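Local coordinates for protein argininosuccinate lyase (Chelativorans sp., PDB 6RXA) that is a C-N lyase of the aspartase/fumarase superfamily, probably cleaving argininosuccinate to fumarate and arginine and known as EDDS lyase, at residues 46-51 with 71-76; 89-94 with 104-109; 271-276 with 348-353; 290-295 with 340-345. The protein carries 2 engineered substitutions. All coordinates share one frame; numbering follows the deposited sequence. Where two conformers were deposited one is given.

Contact 1: 46-51 with 71-76; sequences IHRAHV and GLAQVD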
loop_
_atom_site.group_PDB
_atom_site.type_symbol
_atom_site.label_atom_id
_atom_site.label_comp_id
_atom_site.label_asym_id
_atom_site.label_seq_id
_atom_site.Cartn_x
_atom_site.Cartn_y
_atom_site.Cartn_z
ATOM N N ILE A 46 -10.353 -29.233 -15.321
ATOM C CA ILE A 46 -11.651 -28.622 -15.603
ATOM C C ILE A 46 -12.193 -29.088 -16.948
ATOM O O ILE A 46 -13.388 -29.376 -17.079
ATOM C CB ILE A 46 -11.549 -27.089 -15.500
ATOM C CG1 ILE A 46 -11.308 -26.694 -14.038
ATOM C CG2 ILE A 46 -12.778 -26.427 -16.104
ATOM C CD1 ILE A 46 -10.859 -25.243 -13.878
ATOM N N HIS A 47 -11.336 -29.169 -17.969
ATOM C CA HIS A 47 -11.817 -29.651 -19.262
ATOM C C HIS A 47 -12.434 -31.037 -19.121
ATOM O O HIS A 47 -13.487 -31.328 -19.698
ATOM C CB HIS A 47 -10.684 -29.723 -20.283
ATOM C CG HIS A 47 -9.999 -28.423 -20.529
ATOM N ND1 HIS A 47 -10.647 -27.211 -20.455
ATOM C CD2 HIS A 47 -8.709 -28.143 -20.833
ATOM C CE1 HIS A 47 -9.787 -26.240 -20.704
ATOM N NE2 HIS A 47 -8.603 -26.778 -20.931
ATOM N N ARG A 48 -11.772 -31.915 -18.368
ATOM C CA ARG A 48 -12.281 -33.269 -18.185
ATOM C C ARG A 48 -13.604 -33.254 -17.429
ATOM O O ARG A 48 -14.558 -33.936 -17.823
ATOM C CB ARG A 48 -11.233 -34.107 -17.458
ATOM C CG ARG A 48 -10.013 -34.408 -18.314
ATOM C CD ARG A 48 -8.953 -35.166 -17.541
ATOM N NE ARG A 48 -7.881 -35.619 -18.426
ATOM C CZ ARG A 48 -6.908 -34.836 -18.886
ATOM N NH1 ARG A 48 -6.861 -33.558 -18.556
ATOM N NH2 ARG A 48 -5.976 -35.337 -19.684
ATOM N N ALA A 49 -13.679 -32.493 -16.337
ATOM C CA ALA A 49 -14.913 -32.458 -15.555
ATOM C C ALA A 49 -16.064 -31.865 -16.357
ATOM O O ALA A 49 -17.200 -32.363 -16.293
ATOM C CB ALA A 49 -14.704 -31.665 -14.266
ATOM N N HIS A 50 -15.802 -30.787 -17.096
ATOM C CA HIS A 50 -16.850 -30.177 -17.904
ATOM C C HIS A 50 -17.360 -31.160 -18.946
ATOM O O HIS A 50 -18.574 -31.324 -19.124
ATOM C CB HIS A 50 -16.303 -28.911 -18.559
ATOM C CG HIS A 50 -17.321 -28.170 -19.356
ATOM N ND1 HIS A 50 -18.338 -27.445 -18.771
ATOM C CD2 HIS A 50 -17.481 -28.043 -20.692
ATOM C CE1 HIS A 50 -19.082 -26.905 -19.721
ATOM N NE2 HIS A 50 -18.590 -27.258 -20.893
ATOM N N VAL A 51 -16.442 -31.853 -19.624
ATOM C CA VAL A 51 -16.814 -32.818 -20.656
ATOM C C VAL A 51 -17.600 -33.988 -20.071
ATOM O O VAL A 51 -18.595 -34.430 -20.655
ATOM C CB VAL A 51 -15.556 -33.270 -21.420
ATOM C CG1 VAL A 51 -15.829 -34.521 -22.219
ATOM C CG2 VAL A 51 -15.056 -32.147 -22.321
ATOM N N GLY A 71 -8.043 -36.993 -26.522
ATOM C CA GLY A 71 -7.269 -35.887 -27.062
ATOM C C GLY A 71 -6.684 -34.987 -25.993
ATOM O O GLY A 71 -5.566 -34.479 -26.138
ATOM N N LEU A 72 -7.433 -34.749 -24.907
ATOM C CA LEU A 72 -6.909 -33.927 -23.820
ATOM C C LEU A 72 -5.608 -34.507 -23.276
ATOM O O LEU A 72 -4.656 -33.766 -22.998
ATOM C CB LEU A 72 -7.931 -33.791 -22.690
ATOM C CG LEU A 72 -9.244 -33.091 -23.015
ATOM C CD1 LEU A 72 -10.160 -33.188 -21.790
ATOM C CD2 LEU A 72 -9.027 -31.654 -23.412
ATOM N N ALA A 73 -5.542 -35.832 -23.126
ATOM C CA ALA A 73 -4.313 -36.453 -22.647
ATOM C C ALA A 73 -3.163 -36.192 -23.611
ATOM O O ALA A 73 -2.035 -35.920 -23.185
ATOM C CB ALA A 73 -4.542 -37.950 -22.462
ATOM N N GLN A 74 -3.430 -36.252 -24.916
ATOM C CA GLN A 74 -2.376 -35.999 -25.894
ATOM C C GLN A 74 -1.911 -34.546 -25.846
ATOM O O GLN A 74 -0.706 -34.275 -25.875
ATOM C CB GLN A 74 -2.863 -36.358 -27.298
ATOM C CG GLN A 74 -3.241 -37.822 -27.488
ATOM C CD GLN A 74 -3.825 -38.077 -28.871
ATOM O OE1 GLN A 74 -3.130 -37.952 -29.876
ATOM N NE2 GLN A 74 -5.110 -38.415 -28.924
ATOM N N VAL A 75 -2.839 -33.588 -25.766
ATOM C CA VAL A 75 -2.427 -32.186 -25.761
ATOM C C VAL A 75 -1.730 -31.832 -24.452
ATOM O O VAL A 75 -0.765 -31.059 -24.436
ATOM C CB VAL A 75 -3.607 -31.253 -26.078
ATOM C CG1 VAL A 75 -3.138 -29.821 -26.121
ATOM C CG2 VAL A 75 -4.230 -31.620 -27.422
ATOM N N ASP A 76 -2.188 -32.406 -23.336
ATOM C CA ASP A 76 -1.491 -32.205 -22.073
ATOM C C ASP A 76 -0.023 -32.608 -22.197
ATOM O O ASP A 76 0.866 -31.912 -21.688
ATOM C CB ASP A 76 -2.168 -33.013 -20.965
ATOM C CG ASP A 76 -3.506 -32.425 -20.510
ATOM O OD1 ASP A 76 -3.885 -31.307 -20.925
ATOM O OD2 ASP A 76 -4.186 -33.110 -19.715
#
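Arg48 and Asp76 meet tip to tip between two nearly antiparallel helices, whose short axes lie 11.2 Å apart with their directions 172° from each other. The guanidinium grips a single carboxylate oxygen end-on: Arg48 NH1 and Arg48 NH2 each stand 2.9 Å from Asp76 OD2. NH1 arrives on the syn lone pair of OD2, whereas NH2 comes from above the carboxylate plane. Both nitrogens converge on one oxygen, so this is not a two-oxygen fork, and the guanidinium and carboxylate planes are turned 40° apart. The Arg48 chain runs extended from CG to NE and slides past Leu72 in the opposite direction. Arg48 CG touches Leu72 CD1 at 3.7 Å, and Leu72 CB lies 3.8 Å above one guanidinium face, toward its rim. Leu72 CD1 also packs on His47 CB at 3.8 Å. The second carboxylate oxygen, Asp76 OD1, accepts from Tyr91 OH and Ser44 OG, which helps fix the rotation of the group. An alanine here would probably leave the charge on Asp76 without its mate across the helix pair and open a gap beside Leu72 CD1. The contact joins helices 35-56 and 62-79 by a charge pair laid against an apolar leucine, with both carboxylate oxygens engaged.

Contact 2: 89-94 with 104-109; sequences LPYEAA and GKMHIG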
loop_
_atom_site.group_PDB
_atom_site.type_symbol
_atom_site.label_atom_id
_atom_site.label_comp_id
_atom_site.label_asym_id
_atom_site.label_seq_id
_atom_site.Cartn_x
_atom_site.Cartn_y
_atom_site.Cartn_z
ATOM N N LEU A 89 -7.285 -20.741 -25.784
ATOM C CA LEU A 89 -7.516 -20.852 -27.223
ATOM C C LEU A 89 -6.386 -21.591 -27.923
ATOM O O LEU A 89 -6.675 -22.432 -28.790
ATOM C CB LEU A 89 -7.824 -19.490 -27.854
ATOM C CG LEU A 89 -9.223 -18.948 -27.541
ATOM C CD1 LEU A 89 -9.396 -17.542 -28.103
ATOM C CD2 LEU A 89 -10.308 -19.875 -28.094
ATOM N N PRO A 90 -5.108 -21.358 -27.595
ATOM C CA PRO A 90 -4.049 -22.207 -28.168
ATOM C C PRO A 90 -4.226 -23.686 -27.868
ATOM O O PRO A 90 -3.976 -24.538 -28.737
ATOM C CB PRO A 90 -2.767 -21.627 -27.552
ATOM C CG PRO A 90 -3.104 -20.163 -27.345
ATOM C CD PRO A 90 -4.564 -20.168 -26.912
ATOM N N TYR A 91 -4.643 -24.014 -26.645
ATOM C CA TYR A 91 -4.850 -25.406 -26.268
ATOM C C TYR A 91 -5.992 -26.023 -27.063
ATOM O O TYR A 91 -5.871 -27.142 -27.578
ATOM C CB TYR A 91 -5.126 -25.459 -24.764
ATOM C CG TYR A 91 -5.317 -26.842 -24.218
ATOM C CD1 TYR A 91 -6.544 -27.479 -24.309
ATOM C CD2 TYR A 91 -4.273 -27.507 -23.602
ATOM C CE1 TYR A 91 -6.729 -28.755 -23.808
ATOM C CE2 TYR A 91 -4.446 -28.787 -23.093
ATOM C CZ TYR A 91 -5.681 -29.401 -23.199
ATOM O OH TYR A 91 -5.868 -30.669 -22.704
ATOM N N GLU A 92 -7.110 -25.304 -27.178
ATOM C CA GLU A 92 -8.237 -25.820 -27.940
ATOM C C GLU A 92 -7.848 -26.040 -29.394
ATOM O O GLU A 92 -8.276 -27.017 -30.016
ATOM C CB GLU A 92 -9.423 -24.858 -27.838
ATOM C CG GLU A 92 -10.729 -25.494 -28.318
ATOM C CD GLU A 92 -11.820 -24.483 -28.635
ATOM O OE1 GLU A 92 -11.984 -24.153 -29.828
ATOM O OE2 GLU A 92 -12.520 -24.026 -27.705
ATOM N N ALA A 93 -7.029 -25.143 -29.951
ATOM C CA ALA A 93 -6.627 -25.286 -31.347
ATOM C C ALA A 93 -5.714 -26.488 -31.535
ATOM O O ALA A 93 -5.825 -27.211 -32.534
ATOM C CB ALA A 93 -5.973 -23.999 -31.845
ATOM N N ALA A 94 -4.809 -26.730 -30.584
ATOM C CA ALA A 94 -4.014 -27.946 -30.619
ATOM C C ALA A 94 -4.899 -29.183 -30.500
ATOM O O ALA A 94 -4.647 -30.196 -31.151
ATOM C CB ALA A 94 -2.966 -27.925 -29.505
ATOM N N GLY A 104 -13.970 -28.564 -30.619
ATOM C CA GLY A 104 -14.689 -27.340 -30.310
ATOM C C GLY A 104 -15.884 -27.545 -29.407
ATOM O O GLY A 104 -16.322 -26.603 -28.731
ATOM N N LYS A 105 -16.419 -28.759 -29.365
ATOM C CA LYS A 105 -17.586 -29.014 -28.538
ATOM C C LYS A 105 -17.266 -29.005 -27.057
ATOM O O LYS A 105 -18.194 -28.934 -26.246
ATOM C CB LYS A 105 -18.231 -30.349 -28.927
ATOM C CG LYS A 105 -18.887 -30.312 -30.294
ATOM C CD LYS A 105 -19.876 -31.461 -30.469
ATOM C CE LYS A 105 -20.616 -31.354 -31.790
ATOM N NZ LYS A 105 -21.703 -32.367 -31.879
ATOM N N MET A 106 -15.989 -29.100 -26.672
ATOM C CA MET A 106 -15.697 -29.043 -25.246
ATOM C C MET A 106 -15.982 -27.662 -24.661
ATOM O O MET A 106 -16.013 -27.522 -23.437
ATOM C CB MET A 106 -14.258 -29.474 -24.926
ATOM C CG MET A 106 -13.154 -28.456 -25.221
ATOM S SD MET A 106 -11.716 -28.757 -24.150
ATOM C CE MET A 106 -10.482 -27.770 -24.989
ATOM N N HIS A 107 -16.188 -26.649 -25.497
ATOM C CA HIS A 107 -16.468 -25.306 -25.004
ATOM C C HIS A 107 -17.959 -25.012 -24.920
ATOM O O HIS A 107 -18.336 -23.904 -24.532
ATOM C CB HIS A 107 -15.787 -24.261 -25.886
ATOM C CG HIS A 107 -15.335 -23.038 -25.141
ATOM N ND1 HIS A 107 -14.600 -23.105 -23.978
ATOM C CD2 HIS A 107 -15.509 -21.721 -25.399
ATOM C CE1 HIS A 107 -14.339 -21.882 -23.551
ATOM N NE2 HIS A 107 -14.871 -21.024 -24.401
ATOM N N ILE A 108 -18.819 -25.973 -25.269
ATOM C CA ILE A 108 -20.256 -25.742 -25.174
ATOM C C ILE A 108 -20.632 -25.355 -23.750
ATOM O O ILE A 108 -20.278 -26.041 -22.780
ATOM C CB ILE A 108 -21.025 -26.983 -25.656
ATOM C CG1 ILE A 108 -20.912 -27.116 -27.176
ATOM C CG2 ILE A 108 -22.481 -26.889 -25.218
ATOM C CD1 ILE A 108 -21.412 -28.464 -27.717
ATOM N N GLY A 109 -21.364 -24.254 -23.616
ATOM C CA GLY A 109 -21.844 -23.817 -22.319
ATOM C C GLY A 109 -20.805 -23.211 -21.399
ATOM O O GLY A 109 -21.073 -23.054 -20.209
#
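The loop that leads from helix 88-99 into helix 112-147, just before the succinate-binding Ser111 and Arg112, folds back here on the helix it has left. Met106 CE, at the end of a chain extended beyond CG, reaches the edge of the Tyr91 ring near its plane, 4.0 Å from Tyr91 CD1. The two side chains cross at about a right angle. The same methyl lies 4.0 Å from Glu92 CG, where methionine and glutamate slide past each other in opposite directions. Farther out, Glu92 OE2 comes to 3.7 Å from His107 CB, with the carboxylate and imidazole planes 61° apart. No hydrogen bond links the two segments. The buried carboxylate finds its partners outside them: Glu92 OE2 bonds Tyr88 OH, and Glu92 OE1 forms a salt bridge with Arg383 of the second subunit. His107 stacks on Tyr88, and its NE2 is hydrogen-bonded to Ser281 OG of the third subunit. Glu92 and His107 therefore lie where three chains meet; Ser281 is itself a succinate-binding residue. Within its own chain Met106 also touches Leu72 of helix 62-79 and Val51 of helix 35-56, while Tyr91 packs on Leu72 and Val75.

Contact 3: 271-276 with 348-353; sequences ELDASF and TLHPNK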
loop_
_atom_site.group_PDB
_atom_site.type_symbol
_atom_site.label_atom_id
_atom_site.label_comp_id
_atom_site.label_asym_id
_atom_site.label_seq_id
_atom_site.Cartn_x
_atom_site.Cartn_y
_atom_site.Cartn_z
ATOM N N GLU A 271 21.179 -17.750 20.549
ATOM C CA GLU A 271 22.058 -17.910 19.400
ATOM C C GLU A 271 21.364 -18.781 18.365
ATOM O O GLU A 271 20.802 -19.827 18.712
ATOM C CB GLU A 271 23.382 -18.550 19.821
ATOM C CG GLU A 271 24.433 -18.529 18.719
ATOM C CD GLU A 271 25.820 -18.982 19.177
ATOM O OE1 GLU A 271 26.658 -19.250 18.296
ATOM O OE2 GLU A 271 26.079 -19.058 20.400
ATOM N N LEU A 272 21.402 -18.355 17.108
ATOM C CA LEU A 272 20.894 -19.193 16.042
ATOM C C LEU A 272 21.758 -20.435 15.899
ATOM O O LEU A 272 22.980 -20.394 16.067
ATOM C CB LEU A 272 20.957 -18.434 14.725
ATOM C CG LEU A 272 19.977 -17.282 14.574
ATOM C CD1 LEU A 272 20.286 -16.487 13.303
ATOM C CD2 LEU A 272 18.528 -17.773 14.539
ATOM N N ASP A 273 21.122 -21.549 15.560
ATOM C CA ASP A 273 21.896 -22.698 15.109
ATOM C C ASP A 273 22.748 -22.288 13.910
ATOM O O ASP A 273 22.313 -21.516 13.052
ATOM C CB ASP A 273 20.976 -23.845 14.706
ATOM C CG ASP A 273 21.721 -25.149 14.563
ATOM O OD1 ASP A 273 21.977 -25.790 15.611
ATOM O OD2 ASP A 273 22.085 -25.504 13.423
ATOM N N ALA A 274 23.969 -22.825 13.854
ATOM C CA ALA A 274 24.870 -22.537 12.744
ATOM C C ALA A 274 24.209 -22.751 11.389
ATOM O O ALA A 274 24.502 -22.025 10.433
ATOM C CB ALA A 274 26.099 -23.451 12.825
ATOM N N SER A 275 23.315 -23.738 11.289
ATOM C CA SER A 275 22.670 -24.065 10.025
ATOM C C SER A 275 21.651 -23.027 9.587
ATOM O O SER A 275 21.125 -23.131 8.473
ATOM C CB SER A 275 22.002 -25.441 10.122
ATOM O OG SER A 275 20.905 -25.452 11.023
ATOM N N PHE A 276 21.361 -22.032 10.425
ATOM C CA PHE A 276 20.440 -20.955 10.087
ATOM C C PHE A 276 21.123 -19.595 10.059
ATOM O O PHE A 276 20.437 -18.567 9.971
ATOM C CB PHE A 276 19.232 -20.965 11.033
ATOM C CG PHE A 276 18.263 -22.053 10.716
ATOM C CD1 PHE A 276 17.359 -21.899 9.680
ATOM C CD2 PHE A 276 18.298 -23.258 11.391
ATOM C CE1 PHE A 276 16.492 -22.916 9.345
ATOM C CE2 PHE A 276 17.425 -24.274 11.056
ATOM C CZ PHE A 276 16.527 -24.102 10.035
ATOM N N THR A 348 15.494 -25.126 16.456
ATOM C CA THR A 348 16.912 -25.280 16.736
ATOM C C THR A 348 17.516 -24.128 17.525
ATOM O O THR A 348 18.730 -24.143 17.763
ATOM C CB THR A 348 17.704 -25.466 15.432
ATOM O OG1 THR A 348 17.601 -24.308 14.596
ATOM C CG2 THR A 348 17.187 -26.662 14.666
ATOM N N LEU A 349 16.718 -23.151 17.947
ATOM C CA LEU A 349 17.276 -21.998 18.645
ATOM C C LEU A 349 17.957 -22.412 19.945
ATOM O O LEU A 349 17.469 -23.275 20.680
ATOM C CB LEU A 349 16.168 -20.996 18.960
ATOM C CG LEU A 349 16.608 -19.620 19.449
ATOM C CD1 LEU A 349 17.362 -18.866 18.368
ATOM C CD2 LEU A 349 15.391 -18.821 19.892
ATOM N N HIS A 350 19.093 -21.788 20.218
ATOM C CA HIS A 350 19.853 -22.066 21.434
ATOM C C HIS A 350 19.723 -20.912 22.423
ATOM O O HIS A 350 20.476 -19.932 22.330
ATOM C CB HIS A 350 21.333 -22.289 21.084
ATOM C CG HIS A 350 21.560 -23.373 20.078
ATOM N ND1 HIS A 350 21.648 -24.701 20.435
ATOM C CD2 HIS A 350 21.704 -23.330 18.733
ATOM C CE1 HIS A 350 21.834 -25.432 19.349
ATOM N NE2 HIS A 350 21.855 -24.625 18.303
ATOM N N PRO A 351 18.836 -20.994 23.411
ATOM C CA PRO A 351 18.792 -19.934 24.427
ATOM C C PRO A 351 19.999 -20.017 25.348
ATOM O O PRO A 351 20.480 -21.105 25.669
ATOM C CB PRO A 351 17.497 -20.229 25.187
ATOM C CG PRO A 351 17.278 -21.702 25.017
ATOM C CD PRO A 351 17.840 -22.056 23.651
ATOM N N ASN A 352 20.517 -18.849 25.742
ATOM C CA ASN A 352 21.582 -18.765 26.747
ATOM C C ASN A 352 20.898 -18.605 28.097
ATOM O O ASN A 352 20.615 -17.492 28.545
ATOM C CB ASN A 352 22.507 -17.588 26.479
ATOM C CG ASN A 352 23.690 -17.522 27.457
ATOM O OD1 ASN A 352 23.643 -18.026 28.589
ATOM N ND2 ASN A 352 24.756 -16.869 27.016
ATOM N N LYS A 353 20.619 -19.735 28.755
ATOM C CA LYS A 353 19.773 -19.705 29.945
ATOM C C LYS A 353 20.405 -18.888 31.058
ATOM O O LYS A 353 19.700 -18.179 31.789
ATOM C CB LYS A 353 19.474 -21.123 30.425
ATOM C CG LYS A 353 18.686 -21.945 29.421
ATOM C CD LYS A 353 18.257 -23.267 30.033
ATOM C CE LYS A 353 17.515 -24.128 29.031
ATOM N NZ LYS A 353 17.079 -25.431 29.619
HETATM O O HOH W 1 18.150 -21.629 15.219
#
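Glu271 and His350 form an antiparallel hydrogen-bonded pair, the bridge of a two-stranded sheet made by 270-271 and 350-351. Glu271 N donates to His350 O at 2.9 Å, and His350 N returns a bond to Glu271 O at 3.0 Å. Beyond the pair, 271-276 turns into a short 3-10 segment at 274-275, while 348-353 leads on to Asn352, the N-cap of the next helix. The side chain of His350 reaches across to Asp273, two residues on from its bridge partner. CG anti to the carbonyl carbon (chi1 -56°) starts the ring in that direction. The bond from His350 NE2 to Asp273 OD1 is 2.9 Å long and nearly straight, at 168°. It lies in the ring plane and meets OD1 on its anti side, with carboxylate and imidazole only 24° from coplanar. The other oxygen, Asp273 OD2, accepts from Ser275 N at 3.0 Å, an Asx turn, and from Ser275 OG at 2.7 Å, the two donors lying on opposite faces of the carboxylate plane. Thr348 OG1 sits 3.4 Å from Phe276 CD2, bonds Gly344 O, and receives a hydrogen bond from a water that accepts from Asp273 N. On the buried side, Leu349 CD1 packs against Leu272 CD2 at 4.1 Å. An alanine at Asp273 would probably leave His350 NE2 without this acceptor and loosen the turn at Ser275. In the deposited protein one carboxylate joins the Asx turn to the strand, its OD1 serving the histidine and its OD2 the serine.

Contact 4: 290-295 with 340-345; sequences MSLERS and HAMTGV. Engineered in segment 290-295: Met290 (natural residue Asp).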
loop_
_atom_site.group_PDB
_atom_site.type_symbol
_atom_site.label_atom_id
_atom_site.label_comp_id
_atom_site.label_asym_id
_atom_site.label_seq_id
_atom_site.Cartn_x
_atom_site.Cartn_y
_atom_site.Cartn_z
ATOM N N MET A 290 20.893 -14.316 8.581
ATOM C CA MET A 290 20.380 -14.235 7.222
ATOM C C MET A 290 19.026 -14.918 7.084
ATOM O O MET A 290 18.182 -14.458 6.302
ATOM C CB MET A 290 21.415 -14.856 6.287
ATOM C CG MET A 290 21.104 -14.694 4.834
ATOM S SD MET A 290 21.002 -12.976 4.300
ATOM C CE MET A 290 21.837 -13.092 2.710
ATOM N N SER A 291 18.792 -15.999 7.831
ATOM C CA SER A 291 17.495 -16.657 7.807
ATOM C C SER A 291 16.411 -15.710 8.288
ATOM O O SER A 291 15.320 -15.644 7.706
ATOM C CB SER A 291 17.531 -17.908 8.684
ATOM O OG SER A 291 17.981 -17.616 10.002
ATOM N N LEU A 292 16.698 -14.965 9.358
ATOM C CA LEU A 292 15.716 -14.034 9.905
ATOM C C LEU A 292 15.457 -12.880 8.949
ATOM O O LEU A 292 14.300 -12.500 8.725
ATOM C CB LEU A 292 16.225 -13.513 11.251
ATOM C CG LEU A 292 16.601 -14.543 12.320
ATOM C CD1 LEU A 292 17.088 -13.863 13.606
ATOM C CD2 LEU A 292 15.454 -15.504 12.586
ATOM N N GLU A 293 16.516 -12.307 8.373
ATOM C CA GLU A 293 16.327 -11.133 7.528
ATOM C C GLU A 293 15.617 -11.484 6.231
ATOM O O GLU A 293 14.757 -10.723 5.770
ATOM C CB GLU A 293 17.652 -10.418 7.288
ATOM C CG GLU A 293 18.140 -9.723 8.569
ATOM C CD GLU A 293 19.110 -8.601 8.327
ATOM O OE1 GLU A 293 19.261 -7.759 9.251
ATOM O OE2 GLU A 293 19.757 -8.583 7.250
ATOM N N ARG A 294 15.955 -12.621 5.618
ATOM C CA ARG A 294 15.238 -13.006 4.405
ATOM C C ARG A 294 13.802 -13.421 4.706
ATOM O O ARG A 294 12.931 -13.295 3.840
ATOM C CB ARG A 294 15.990 -14.109 3.663
ATOM C CG ARG A 294 17.232 -13.586 2.961
ATOM C CD ARG A 294 18.027 -14.714 2.361
ATOM N NE ARG A 294 19.102 -14.235 1.495
ATOM C CZ ARG A 294 18.958 -13.959 0.200
ATOM N NH1 ARG A 294 17.779 -14.094 -0.395
ATOM N NH2 ARG A 294 20.002 -13.541 -0.499
ATOM N N SER A 295 13.526 -13.920 5.914
ATOM C CA SER A 295 12.140 -14.188 6.286
ATOM C C SER A 295 11.349 -12.888 6.409
ATOM O O SER A 295 10.217 -12.788 5.916
ATOM C CB SER A 295 12.093 -15.010 7.581
ATOM O OG SER A 295 12.601 -16.330 7.367
ATOM N N HIS A 340 8.812 -22.219 6.645
ATOM C CA HIS A 340 9.697 -23.344 6.902
ATOM C C HIS A 340 10.977 -22.896 7.591
ATOM O O HIS A 340 11.426 -23.519 8.558
ATOM C CB HIS A 340 10.024 -24.037 5.584
ATOM C CG HIS A 340 8.895 -24.839 5.026
ATOM N ND1 HIS A 340 8.879 -25.287 3.721
ATOM C CD2 HIS A 340 7.757 -25.301 5.595
ATOM C CE1 HIS A 340 7.778 -25.989 3.512
ATOM N NE2 HIS A 340 7.080 -26.013 4.635
ATOM N N ALA A 341 11.570 -21.793 7.128
ATOM C CA ALA A 341 12.795 -21.303 7.752
ATOM C C ALA A 341 12.565 -20.983 9.225
ATOM O O ALA A 341 13.368 -21.352 10.088
ATOM C CB ALA A 341 13.307 -20.069 7.003
ATOM N N MET A 342 11.469 -20.283 9.536
ATOM C CA MET A 342 11.216 -19.901 10.926
ATOM C C MET A 342 10.832 -21.107 11.780
ATOM O O MET A 342 11.131 -21.132 12.981
ATOM C CB MET A 342 10.175 -18.785 10.979
ATOM C CG MET A 342 10.693 -17.450 10.458
ATOM S SD MET A 342 12.163 -16.861 11.353
ATOM C CE MET A 342 11.491 -16.746 13.015
ATOM N N THR A 343 10.215 -22.127 11.173
ATOM C CA THR A 343 9.975 -23.389 11.871
ATOM C C THR A 343 11.294 -23.987 12.338
ATOM O O THR A 343 11.440 -24.371 13.505
ATOM C CB THR A 343 9.240 -24.361 10.936
ATOM O OG1 THR A 343 7.969 -23.807 10.558
ATOM C CG2 THR A 343 9.011 -25.738 11.589
ATOM N N GLY A 344 12.288 -24.032 11.442
ATOM C CA GLY A 344 13.588 -24.570 11.808
ATOM C C GLY A 344 14.358 -23.677 12.766
ATOM O O GLY A 344 15.038 -24.168 13.669
ATOM N N VAL A 345 14.265 -22.356 12.583
ATOM C CA VAL A 345 14.886 -21.423 13.524
ATOM C C VAL A 345 14.395 -21.690 14.941
ATOM O O VAL A 345 15.181 -21.742 15.899
ATOM C CB VAL A 345 14.611 -19.968 13.104
ATOM C CG1 VAL A 345 14.903 -19.026 14.275
ATOM C CG2 VAL A 345 15.446 -19.592 11.909
#
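Leu292, Met342 and Val345 supply the apolar part of this buried helix pair; the side chains of Leu292 and Met342 cross at about a right angle. Leu292 CD2 lies 3.8 Å from Met342 SD and 3.9 Å from Val345 CG1, so one methyl sits against both partners. The methionine chain is bent at chi2 and chi3 (-58° and -60°), which puts SD and CE beside Leu292 CD2. Mixed contacts between hydroxyl oxygens and carbon make up the rest. Ser291 OG rests 3.7 Å from Val345 CG2, and Ser295 OG stands 3.8 Å from both Ala341 CB and Met342 CG. No hydrogen bond crosses the interface; the two serines satisfy their hydroxyls on their own side of it or beyond. Ser295 OG donates to Ser291 O at 2.8 Å, one turn back. That carbonyl also accepts from Ser295 N, and the two donors approach from opposite faces of its plane. Ser291 OG bonds Phe276 O instead. Small residues suit the close approach: Ser291 and Ala341 have the nearest CA atoms, 6.6 Å apart, and the short axes come within 9.8 Å at an angle of 146° between their directions. Arg294, which binds fumarate in this protein, and the engineered Met290 (aspartate in nature) do not touch segment 340-345; Arg294 makes a cation-pi contact with Tyr26. Helices 290-301 and 329-348 are flanked by helix 236-262, through Leu252 and Ile259, by helix 20-31, through Phe22 and Leu25, and by helix 112-147, where Tyr138 touches Met342.

Overall arrangement
The four contacts form two pairs along an elongated, mainly helical chain. Contacts 1 and 2, with centres 10 Å apart, share one end: helices 35-56, 62-79 and 88-99 follow one another, and the loop 104-109 closes back on them, with His50 NE2 bonding Ile108 O. Contacts 3 and 4, with centres 12 Å apart, meet through Phe276, which packs on helix 329-348, and strand 350-351 directly follows that helix. Contact 4 falls within the chain interval that contact 3 brackets. Contacts 1 and 3 lie on opposite sides of the chain's centre, about 51 Å between centres. Contacts 2 and 4 both touch the third subunit, consistent with ligand-binding sites shared between chains of the tetramer.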